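Local coordinates for protein interleukin-15 receptor alpha chain (Mus musculus, PDB 2PSM) that binds the cytokine interleukin-15 through its sushi domain and so probably serves to present it to the signalling receptor chains, at residues K25-N30 against A62-P67. Sequence-based numbering, arbitrary orientation.
Sequences KNYSVN and AHWTTP
Trp64 meets the loop of residues 25-30 with the rim of its benzo ring rather than with a face. Near the indole plane, its CH2 comes 3.6 Å from the carbonyl O of Asn26, and beside it CZ2 reaches to 4.2 Å from CD1 of Tyr27. The two aromatic rings come closest at this one pair of atoms; their planes are inclined by roughly 64° and do not stack, and the indole rim comes to the phenol ring obliquely. Tyrosine suits this partly exposed place, since its broad ring offers carbon to the indole rim while its hydroxyl can tolerate the protein surface. An aromatic C-H edge, slightly positive, suits a carbonyl oxygen, and the approach is probably mildly favourable although no hydrogen bond joins the segments. The Asn26 oxygen has its hydrogen-bond donor in the hydroxyl of Ser31. With CG of Trp64 anti to its carbonyl carbon (chi1 -72°), the indole extends from the edge strand to the loop, and NE1 donates to the carbonyl of Pro12, which helps fix the turn of the ring; Cys11, Val24, Ile51 and Glu33 also touch it. A wide, flat side chain with a single polar N-H suits a place where one residue must reach from the strand to the loop and still pair its N-H.

Beyond the aromatic pair, two small aliphatic groups meet: CG2 of Val29 lies 4.0 Å from CB of Ala62. The valine turns this methyl anti to its carbonyl carbon, while the short alanine lets the loop approach the strand, with the CA atoms of Val29 and Ala62 6.9 Å apart.

The contact buries a modest 165 Å² and joins the loop between strands 20-21 and 32-37 to edge strand 61-64. A tryptophan shortly before the last cysteine, here packed against Cys11, with Ala62 lying on both halves of the Cys11-Cys53 disulfide, is a hallmark of the sushi (complement control protein) fold.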
ATOM      1  N   LYS B  25       5.581   0.358  22.008  1.00 36.58           N
ATOM      2  CA  LYS B  25       6.883   0.160  22.612  1.00 38.25           C
ATOM      3  C   LYS B  25       7.503   1.496  22.990  1.00 39.65           C
ATOM      4  O   LYS B  25       8.173   1.609  24.014  1.00 40.01           O
ATOM      5  CB  LYS B  25       7.798  -0.586  21.641  1.00 39.06           C
ATOM      6  N   ASN B  26       7.259   2.514  22.171  1.00 40.85           N
ATOM      7  CA  ASN B  26       7.834   3.831  22.409  1.00 40.47           C
ATOM      8  C   ASN B  26       6.822   4.962  22.193  1.00 39.47           C
ATOM      9  O   ASN B  26       6.218   5.079  21.128  1.00 35.95           O
ATOM     10  CB  ASN B  26       9.053   4.000  21.490  1.00 43.35           C
ATOM     11  CG  ASN B  26       9.796   5.295  21.727  1.00 48.78           C
ATOM     12  OD1 ASN B  26      10.127   5.638  22.863  1.00 50.82           O
ATOM     13  ND2 ASN B  26      10.076   6.020  20.646  1.00 52.67           N
ATOM     14  N   TYR B  27       6.647   5.790  23.220  1.00 38.21           N
ATOM     15  CA  TYR B  27       5.712   6.913  23.176  1.00 38.94           C
ATOM     16  C   TYR B  27       6.379   8.238  22.797  1.00 38.27           C
ATOM     17  O   TYR B  27       5.711   9.273  22.714  1.00 37.58           O
ATOM     18  CB  TYR B  27       5.022   7.066  24.540  1.00 39.85           C
ATOM     19  CG  TYR B  27       3.991   6.000  24.845  1.00 39.80           C
ATOM     20  CD1 TYR B  27       2.645   6.195  24.532  1.00 40.39           C
ATOM     21  CD2 TYR B  27       4.362   4.788  25.437  1.00 39.66           C
ATOM     22  CE1 TYR B  27       1.690   5.212  24.801  1.00 38.55           C
ATOM     23  CE2 TYR B  27       3.418   3.798  25.710  1.00 37.95           C
ATOM     24  CZ  TYR B  27       2.085   4.018  25.388  1.00 39.74           C
ATOM     25  OH  TYR B  27       1.147   3.042  25.643  1.00 41.26           O
ATOM     26  N   SER B  28       7.690   8.207  22.571  1.00 36.42           N
ATOM     27  CA  SER B  28       8.435   9.414  22.214  1.00 39.02           C
ATOM     28  C   SER B  28       8.212   9.890  20.777  1.00 37.21           C
ATOM     29  O   SER B  28       7.819   9.117  19.903  1.00 35.65           O
ATOM     30  CB  SER B  28       9.932   9.200  22.452  1.00 39.73           C
ATOM     31  OG  SER B  28      10.208   9.081  23.839  1.00 47.59           O
ATOM     32  N   VAL B  29       8.462  11.179  20.555  1.00 35.94           N
ATOM     33  CA  VAL B  29       8.307  11.802  19.246  1.00 35.60           C
ATOM     34  C   VAL B  29       9.167  11.082  18.216  1.00 33.35           C
ATOM     35  O   VAL B  29      10.302  10.711  18.500  1.00 35.10           O
ATOM     36  CB  VAL B  29       8.708  13.296  19.304  1.00 35.64           C
ATOM     37  CG1 VAL B  29       8.743  13.900  17.905  1.00 31.66           C
ATOM     38  CG2 VAL B  29       7.720  14.047  20.176  1.00 36.49           C
ATOM     39  N   ASN B  30       8.604  10.898  17.023  1.00 33.44           N
ATOM     40  CA  ASN B  30       9.241  10.210  15.898  1.00 32.04           C
ATOM     41  C   ASN B  30       9.035   8.699  15.964  1.00 32.95           C
ATOM     42  O   ASN B  30       9.404   7.979  15.037  1.00 33.38           O
ATOM     43  CB  ASN B  30      10.741  10.513  15.820  1.00 32.57           C
ATOM     44  CG  ASN B  30      11.027  11.971  15.534  1.00 34.21           C
ATOM     45  OD1 ASN B  30      10.374  12.591  14.692  1.00 31.70           O
ATOM     46  ND2 ASN B  30      12.017  12.527  16.227  1.00 38.28           N
ATOM     47  N   ALA B  62       2.621  16.552  21.643  1.00 40.62           N
ATOM     48  CA  ALA B  62       2.700  15.500  20.648  1.00 39.10           C
ATOM     49  C   ALA B  62       1.385  14.734  20.586  1.00 36.50           C
ATOM     50  O   ALA B  62       0.615  14.714  21.544  1.00 37.66           O
ATOM     51  CB  ALA B  62       3.851  14.551  20.984  1.00 35.84           C
ATOM     52  N   HIS B  63       1.136  14.112  19.442  1.00 35.23           N
ATOM     53  CA  HIS B  63      -0.070  13.328  19.228  1.00 33.12           C
ATOM     54  C   HIS B  63       0.231  12.282  18.165  1.00 30.99           C
ATOM     55  O   HIS B  63       1.160  12.436  17.362  1.00 29.27           O
ATOM     56  CB  HIS B  63      -1.215  14.225  18.754  1.00 34.60           C
ATOM     57  CG  HIS B  63      -1.000  14.808  17.393  1.00 36.61           C
ATOM     58  ND1 HIS B  63      -1.196  14.088  16.233  1.00 40.15           N
ATOM     59  CD2 HIS B  63      -0.563  16.030  17.006  1.00 39.84           C
ATOM     60  CE1 HIS B  63      -0.889  14.842  15.191  1.00 40.04           C
ATOM     61  NE2 HIS B  63      -0.502  16.025  15.633  1.00 40.37           N
ATOM     62  N   TRP B  64      -0.549  11.211  18.184  1.00 28.29           N
ATOM     63  CA  TRP B  64      -0.407  10.140  17.216  1.00 28.90           C
ATOM     64  C   TRP B  64      -1.100  10.560  15.930  1.00 28.82           C
ATOM     65  O   TRP B  64      -2.151  11.208  15.973  1.00 28.14           O
ATOM     66  CB  TRP B  64      -1.067   8.865  17.738  1.00 28.94           C
ATOM     67  CG  TRP B  64      -0.333   8.210  18.857  1.00 28.80           C
ATOM     68  CD1 TRP B  64      -0.726   8.131  20.166  1.00 30.83           C
ATOM     69  CD2 TRP B  64       0.914   7.514  18.769  1.00 28.56           C
ATOM     70  NE1 TRP B  64       0.201   7.424  20.896  1.00 29.75           N
ATOM     71  CE2 TRP B  64       1.217   7.034  20.065  1.00 29.47           C
ATOM     72  CE3 TRP B  64       1.803   7.244  17.721  1.00 28.65           C
ATOM     73  CZ2 TRP B  64       2.376   6.302  20.340  1.00 28.44           C
ATOM     74  CZ3 TRP B  64       2.956   6.511  17.995  1.00 30.26           C
ATOM     75  CH2 TRP B  64       3.233   6.050  19.294  1.00 29.13           C
ATOM     76  N   THR B  65      -0.510  10.216  14.788  1.00 27.92           N
ATOM     77  CA  THR B  65      -1.135  10.542  13.511  1.00 27.27           C
ATOM     78  C   THR B  65      -2.424   9.733  13.457  1.00 26.82           C
ATOM     79  O   THR B  65      -2.551   8.727  14.150  1.00 27.88           O
ATOM     80  CB  THR B  65      -0.244  10.150  12.323  1.00 26.38           C
ATOM     81  OG1 THR B  65       0.266   8.828  12.525  1.00 27.48           O
ATOM     82  CG2 THR B  65       0.909  11.122  12.182  1.00 23.98           C
ATOM     83  N   THR B  66      -3.380  10.167  12.644  1.00 26.88           N
ATOM     84  CA  THR B  66      -4.656   9.464  12.545  1.00 27.63           C
ATOM     85  C   THR B  66      -4.545   8.197  11.694  1.00 26.96           C
ATOM     86  O   THR B  66      -4.189   8.255  10.516  1.00 23.86           O
ATOM     87  CB  THR B  66      -5.729  10.375  11.944  1.00 26.93           C
ATOM     88  OG1 THR B  66      -5.864  11.542  12.761  1.00 28.32           O
ATOM     89  CG2 THR B  66      -7.066   9.655  11.885  1.00 28.84           C
ATOM     90  N   PRO B  67      -4.856   7.032  12.287  1.00 25.49           N
ATOM     91  CA  PRO B  67      -4.780   5.761  11.563  1.00 25.20           C
ATOM     92  C   PRO B  67      -5.888   5.592  10.523  1.00 24.65           C
ATOM     93  O   PRO B  67      -6.998   6.097  10.696  1.00 25.58           O
ATOM     94  CB  PRO B  67      -4.862   4.723  12.687  1.00 26.21           C
ATOM     95  CG  PRO B  67      -5.772   5.384  13.676  1.00 26.63           C
ATOM     96  CD  PRO B  67      -5.274   6.821  13.688  1.00 28.43           C
TER